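Local coordinates for flagellar biosynthesis protein FlhA (Bacillus subtilis, PDB 3MIX) that takes part in flagellar type III secretion through this cytosolic domain, helping to export the proteins from which the bacterial flagellum is built, at residues 339-343 with 344-348; 361-364 with 365-369. All blocks are in the same frame, centred on the assembly; numbering follows the deposited sequence.

Interaction 1 (339-343 with 344-348)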
ATOM      1  N   LEU A 339      -0.856  10.302 -13.988  1.00 58.25           N
ATOM      2  CA  LEU A 339      -1.763  11.437 -14.185  1.00 58.48           C
ATOM      3  C   LEU A 339      -1.334  12.676 -13.386  1.00 57.14           C
ATOM      4  O   LEU A 339      -1.203  12.612 -12.172  1.00 54.85           O
ATOM      5  CB  LEU A 339      -3.201  11.040 -13.827  1.00 57.83           C
ATOM      6  CG  LEU A 339      -4.328  12.057 -14.043  1.00 58.63           C
ATOM      7  CD1 LEU A 339      -4.520  12.379 -15.535  1.00 60.57           C
ATOM      8  CD2 LEU A 339      -5.624  11.553 -13.448  1.00 55.69           C
ATOM      9  N   LEU A 340      -1.114  13.799 -14.072  1.00 58.72           N
ATOM     10  CA  LEU A 340      -0.792  15.068 -13.409  1.00 57.83           C
ATOM     11  C   LEU A 340      -2.001  15.981 -13.323  1.00 58.57           C
ATOM     12  O   LEU A 340      -2.830  16.010 -14.235  1.00 61.41           O
ATOM     13  CB  LEU A 340       0.320  15.822 -14.140  1.00 59.31           C
ATOM     14  CG  LEU A 340       1.790  15.679 -13.735  1.00 58.81           C
ATOM     15  CD1 LEU A 340       2.633  16.613 -14.595  1.00 61.26           C
ATOM     16  CD2 LEU A 340       2.037  15.965 -12.252  1.00 56.49           C
ATOM     17  N   CYS A 341      -2.092  16.728 -12.229  1.00 56.28           N
ATOM     18  CA  CYS A 341      -3.142  17.717 -12.037  1.00 56.93           C
ATOM     19  C   CYS A 341      -2.660  18.740 -11.031  1.00 55.64           C
ATOM     20  O   CYS A 341      -1.564  18.597 -10.479  1.00 53.77           O
ATOM     21  CB  CYS A 341      -4.453  17.066 -11.587  1.00 56.63           C
ATOM     22  SG  CYS A 341      -4.361  16.165 -10.024  1.00 52.09           S
ATOM     23  N   SER A 342      -3.460  19.777 -10.803  1.00 56.88           N
ATOM     24  CA  SER A 342      -3.058  20.849  -9.902  1.00 56.42           C
ATOM     25  C   SER A 342      -3.228  20.396  -8.467  1.00 53.65           C
ATOM     26  O   SER A 342      -4.096  19.566  -8.192  1.00 53.14           O
ATOM     27  CB  SER A 342      -3.849  22.137 -10.174  1.00 59.06           C
ATOM     28  OG  SER A 342      -5.215  21.988  -9.833  1.00 60.39           O
ATOM     29  N   PRO A 343      -2.388  20.928  -7.550  1.00 52.26           N
ATOM     30  CA  PRO A 343      -2.388  20.555  -6.126  1.00 49.73           C
ATOM     31  C   PRO A 343      -3.752  20.556  -5.407  1.00 49.79           C
ATOM     32  O   PRO A 343      -4.052  19.577  -4.723  1.00 48.64           O
ATOM     33  CB  PRO A 343      -1.429  21.567  -5.484  1.00 49.42           C
ATOM     34  CG  PRO A 343      -0.550  22.027  -6.588  1.00 50.82           C
ATOM     35  CD  PRO A 343      -1.268  21.832  -7.886  1.00 52.50           C
ATOM     36  N   PRO A 344      -4.574  21.630  -5.538  1.00 51.60           N
ATOM     37  CA  PRO A 344      -5.826  21.628  -4.748  1.00 51.24           C
ATOM     38  C   PRO A 344      -6.864  20.589  -5.189  1.00 51.10           C
ATOM     39  O   PRO A 344      -7.864  20.368  -4.485  1.00 51.22           O
ATOM     40  CB  PRO A 344      -6.378  23.049  -4.962  1.00 53.80           C
ATOM     41  CG  PRO A 344      -5.794  23.494  -6.253  1.00 55.42           C
ATOM     42  CD  PRO A 344      -4.416  22.898  -6.286  1.00 54.00           C
ATOM     43  N   VAL A 345      -6.614  19.957  -6.333  1.00 50.82           N
ATOM     44  CA  VAL A 345      -7.552  19.015  -6.942  1.00 50.64           C
ATOM     45  C   VAL A 345      -7.073  17.559  -6.804  1.00 47.75           C
ATOM     46  O   VAL A 345      -7.870  16.616  -6.829  1.00 47.50           O
ATOM     47  CB  VAL A 345      -7.755  19.363  -8.438  1.00 53.53           C
ATOM     48  CG1 VAL A 345      -8.898  18.576  -9.027  1.00 54.91           C
ATOM     49  CG2 VAL A 345      -8.029  20.853  -8.607  1.00 55.80           C
ATOM     50  N   ARG A 346      -5.763  17.404  -6.652  1.00 45.44           N
ATOM     51  CA  ARG A 346      -5.066  16.115  -6.655  1.00 42.76           C
ATOM     52  C   ARG A 346      -5.667  15.030  -5.760  1.00 41.33           C
ATOM     53  O   ARG A 346      -5.961  13.923  -6.221  1.00 41.31           O
ATOM     54  CB  ARG A 346      -3.621  16.348  -6.262  1.00 40.72           C
ATOM     55  CG  ARG A 346      -2.752  15.171  -6.496  1.00 38.89           C
ATOM     56  CD  ARG A 346      -2.041  14.827  -5.214  1.00 37.80           C
ATOM     57  NE  ARG A 346      -1.813  13.404  -5.228  1.00 38.43           N
ATOM     58  CZ  ARG A 346      -2.358  12.514  -4.418  1.00 34.43           C
ATOM     59  NH1 ARG A 346      -2.052  11.258  -4.625  1.00 36.34           N
ATOM     60  NH2 ARG A 346      -3.153  12.850  -3.412  1.00 33.03           N
ATOM     61  N   MET A 347      -5.828  15.351  -4.482  1.00 40.08           N
ATOM     62  CA  MET A 347      -6.414  14.432  -3.517  1.00 39.36           C
ATOM     63  C   MET A 347      -7.843  14.005  -3.916  1.00 39.78           C
ATOM     64  O   MET A 347      -8.219  12.850  -3.749  1.00 38.95           O
ATOM     65  CB  MET A 347      -6.349  15.046  -2.110  1.00 38.81           C
ATOM     66  CG  MET A 347      -7.589  14.874  -1.263  1.00 43.16           C
ATOM     67  SD  MET A 347      -7.382  15.415   0.451  1.00 50.04           S
ATOM     68  CE  MET A 347      -7.040  17.162   0.246  1.00 46.34           C
ATOM     69  N   TYR A 348      -8.610  14.921  -4.490  1.00 41.01           N
ATOM     70  CA  TYR A 348      -9.979  14.596  -4.913  1.00 42.13           C
ATOM     71  C   TYR A 348     -10.047  13.753  -6.186  1.00 42.78           C
ATOM     72  O   TYR A 348     -10.888  12.864  -6.294  1.00 43.04           O
ATOM     73  CB  TYR A 348     -10.814  15.868  -5.034  1.00 44.27           C
ATOM     74  CG  TYR A 348     -10.921  16.626  -3.727  1.00 43.89           C
ATOM     75  CD1 TYR A 348     -11.766  16.177  -2.707  1.00 43.64           C
ATOM     76  CD2 TYR A 348     -10.157  17.774  -3.497  1.00 43.96           C
ATOM     77  CE1 TYR A 348     -11.867  16.858  -1.503  1.00 43.72           C
ATOM     78  CE2 TYR A 348     -10.247  18.465  -2.290  1.00 44.05           C
ATOM     79  CZ  TYR A 348     -11.105  17.998  -1.303  1.00 44.75           C
ATOM     80  OH  TYR A 348     -11.212  18.671  -0.113  1.00 46.71           O
TER
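C341 SG rests against R346 at the point where strand 339-341 turns into helix 343-353, 3.4 Å from R346 CA. Take the arginine side chain outward from there. R346 CB is wedged between P343 O, 3.6 Å away, and C341 SG at 3.8 Å. R346 CG, anti to its own N (chi1 -168°), stays 4.0 Å from C341 SG. The chain then bends at chi2 and carries the guanidinium away from the turn: NE donates to V362 O, NH1 pairs with E233 and NH2 with E262.

The backbone turn itself is held mainly by S342 O. S342 O accepts V345 N at 3.2 Å, with the donor 45° above the carbonyl plane, and more weakly R346 N at 3.1 Å. R346 N also makes a weak bond to P343 O. S342 OG touches V345 CG2 at 3.3 Å while bonding to E293 of helix 290-299.

The rings of P343 and P344 lie side by side and point the same way, the peptide link itself bringing P343 CB to 3.4 Å from P344 CD. A glycine in place of P343 would remove the ring that restrains phi and would probably leave the chain freer to turn just where the helix starts. Neither proline has an N-H to offer, which costs little in a first helical turn. Beyond this strand-to-helix step of a beta-alpha-beta unit, the buried R346 also lies close to R265, a pairing of like charges that E233 and E262 probably help to balance.

Interaction 2 (361-364 with 365-369)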
ATOM      1  N   PRO A 361      -1.130   6.192 -10.579  1.00 43.58           N
ATOM      2  CA  PRO A 361      -0.530   7.267  -9.796  1.00 40.95           C
ATOM      3  C   PRO A 361      -1.073   8.622 -10.227  1.00 41.23           C
ATOM      4  O   PRO A 361      -1.028   8.974 -11.417  1.00 42.84           O
ATOM      5  CB  PRO A 361       0.964   7.150 -10.109  1.00 40.74           C
ATOM      6  CG  PRO A 361       1.140   5.771 -10.658  1.00 41.96           C
ATOM      7  CD  PRO A 361      -0.125   5.481 -11.385  1.00 44.32           C
ATOM      8  N   VAL A 362      -1.623   9.346  -9.259  1.00 38.66           N
ATOM      9  CA  VAL A 362      -2.130  10.687  -9.481  1.00 38.52           C
ATOM     10  C   VAL A 362      -1.197  11.653  -8.773  1.00 36.79           C
ATOM     11  O   VAL A 362      -1.126  11.687  -7.544  1.00 34.29           O
ATOM     12  CB  VAL A 362      -3.586  10.833  -8.987  1.00 38.48           C
ATOM     13  CG1 VAL A 362      -4.120  12.237  -9.252  1.00 39.38           C
ATOM     14  CG2 VAL A 362      -4.455   9.804  -9.662  1.00 40.23           C
ATOM     15  N   LEU A 363      -0.459  12.421  -9.563  1.00 37.73           N
ATOM     16  CA  LEU A 363       0.534  13.335  -9.016  1.00 37.14           C
ATOM     17  C   LEU A 363       0.077  14.773  -9.133  1.00 38.57           C
ATOM     18  O   LEU A 363      -0.792  15.082  -9.938  1.00 40.81           O
ATOM     19  CB  LEU A 363       1.879  13.153  -9.721  1.00 37.26           C
ATOM     20  CG  LEU A 363       2.532  11.769  -9.678  1.00 36.86           C
ATOM     21  CD1 LEU A 363       3.914  11.848 -10.322  1.00 36.56           C
ATOM     22  CD2 LEU A 363       2.602  11.191  -8.237  1.00 31.21           C
ATOM     23  N   SER A 364       0.648  15.644  -8.313  1.00 38.13           N
ATOM     24  CA  SER A 364       0.498  17.073  -8.515  1.00 40.50           C
ATOM     25  C   SER A 364       1.816  17.680  -9.050  1.00 41.78           C
ATOM     26  O   SER A 364       2.896  17.113  -8.850  1.00 40.21           O
ATOM     27  CB  SER A 364       0.007  17.763  -7.243  1.00 39.05           C
ATOM     28  OG  SER A 364       1.072  18.237  -6.452  1.00 38.49           O
ATOM     29  N   TYR A 365       1.713  18.821  -9.731  1.00 44.79           N
ATOM     30  CA  TYR A 365       2.876  19.473 -10.347  1.00 47.01           C
ATOM     31  C   TYR A 365       3.961  19.765  -9.329  1.00 45.86           C
ATOM     32  O   TYR A 365       5.144  19.689  -9.644  1.00 46.20           O
ATOM     33  CB  TYR A 365       2.474  20.779 -11.050  1.00 49.99           C
ATOM     34  CG  TYR A 365       1.299  20.649 -11.991  1.00 53.29           C
ATOM     35  CD1 TYR A 365       1.357  19.804 -13.098  1.00 56.51           C
ATOM     36  CD2 TYR A 365       0.134  21.377 -11.778  1.00 55.91           C
ATOM     37  CE1 TYR A 365       0.273  19.675 -13.974  1.00 60.32           C
ATOM     38  CE2 TYR A 365      -0.954  21.261 -12.648  1.00 60.53           C
ATOM     39  CZ  TYR A 365      -0.879  20.404 -13.741  1.00 62.18           C
ATOM     40  OH  TYR A 365      -1.956  20.284 -14.599  1.00 66.73           O
ATOM     41  N   ASN A 366       3.548  20.087  -8.106  1.00 45.44           N
ATOM     42  CA  ASN A 366       4.468  20.414  -7.016  1.00 45.18           C
ATOM     43  C   ASN A 366       5.137  19.202  -6.348  1.00 43.19           C
ATOM     44  O   ASN A 366       5.852  19.353  -5.343  1.00 42.07           O
ATOM     45  CB  ASN A 366       3.743  21.255  -5.961  1.00 45.18           C
ATOM     46  CG  ASN A 366       3.507  22.694  -6.404  1.00 49.76           C
ATOM     47  OD1 ASN A 366       2.976  23.497  -5.634  1.00 53.30           O
ATOM     48  ND2 ASN A 366       3.894  23.030  -7.643  1.00 53.48           N
ATOM     49  N   GLU A 367       4.889  18.012  -6.895  1.00 42.95           N
ATOM     50  CA  GLU A 367       5.500  16.780  -6.396  1.00 41.44           C
ATOM     51  C   GLU A 367       6.565  16.324  -7.376  1.00 43.33           C
ATOM     52  O   GLU A 367       7.377  15.455  -7.071  1.00 42.66           O
ATOM     53  CB  GLU A 367       4.443  15.687  -6.149  1.00 40.03           C
ATOM     54  CG  GLU A 367       3.324  16.124  -5.182  1.00 36.84           C
ATOM     55  CD  GLU A 367       2.191  15.131  -5.071  1.00 34.83           C
ATOM     56  OE1 GLU A 367       2.049  14.261  -5.959  1.00 33.91           O
ATOM     57  OE2 GLU A 367       1.426  15.220  -4.085  1.00 33.40           O
ATOM     58  N   LEU A 368       6.552  16.926  -8.560  1.00 46.64           N
ATOM     59  CA  LEU A 368       7.649  16.798  -9.508  1.00 49.19           C
ATOM     60  C   LEU A 368       8.622  17.952  -9.338  1.00 50.36           C
ATOM     61  O   LEU A 368       8.218  19.107  -9.299  1.00 51.50           O
ATOM     62  CB  LEU A 368       7.140  16.746 -10.944  1.00 51.44           C
ATOM     63  CG  LEU A 368       6.263  15.547 -11.314  1.00 52.00           C
ATOM     64  CD1 LEU A 368       5.792  15.679 -12.745  1.00 54.68           C
ATOM     65  CD2 LEU A 368       6.979  14.206 -11.094  1.00 51.57           C
ATOM     66  N   GLU A 369       9.901  17.623  -9.209  1.00 51.10           N
ATOM     67  CA  GLU A 369      10.964  18.615  -9.106  1.00 53.05           C
ATOM     68  C   GLU A 369      10.983  19.528 -10.325  1.00 56.04           C
ATOM     69  O   GLU A 369      10.651  19.102 -11.433  1.00 57.59           O
ATOM     70  CB  GLU A 369      12.318  17.926  -8.961  1.00 52.68           C
ATOM     71  CG  GLU A 369      12.658  17.531  -7.543  1.00 51.38           C
ATOM     72  CD  GLU A 369      13.931  16.713  -7.465  1.00 51.92           C
ATOM     73  OE1 GLU A 369      14.021  15.674  -8.159  1.00 51.56           O
ATOM     74  OE2 GLU A 369      14.840  17.108  -6.703  1.00 52.41           O
TER
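E367 OE1 has two partners, the backbone N-H of S364 and R265, the latter through a salt bridge. The S364 N to E367 OE1 bond is 3.1 Å long and nearly straight (168°), yet it arrives from well above the carboxylate plane, 71° out of it. E367 gets there by setting CG anti to its own carbonyl carbon (chi1 -56°) and running extended beyond it, so that its carboxylate reaches the end of strand 362-364. On the way E367 CG passes 3.3 Å from S364 OG, and E367 OE1 finishes 3.5 Å from L363 CA.

The backbone returns the favour: E367 N donates to S364 O over 2.9 Å, so the two residues hold each other through both main chain and side chain. One residue further on, L368 N reaches Y365 O and continues the turn. Beside this polar knot the leucines meet, L363 CD1 touching L368 CD2 at 3.9 Å with the side chains at about a right angle; L363 packs on against I272 and F276 of helix 269-276. The buried carboxylate thus ties the turn leaving the strand to R265, and the arginine's charge probably favours an ionised E367.

Coming from the N terminus, the chain first makes interaction 1, a turn from strand 339-341 into helix 343-353, then follows that helix and the connection after it to strand 362-364, where interaction 2 turns out of the sheet. The two are in series: each closes its own tight turn, and they neither nest nor cross. The fold brings them together, however, because their strands run parallel as neighbours, with L339 O 2.7 Å from L363 N, a probable hydrogen bond. The Y365 ring then packs its CE2 atom on the backbone at C341 and S342. Interaction 1 is the step from the first strand into the helix of one beta-alpha-beta unit, and interaction 2 is the exit from its second strand.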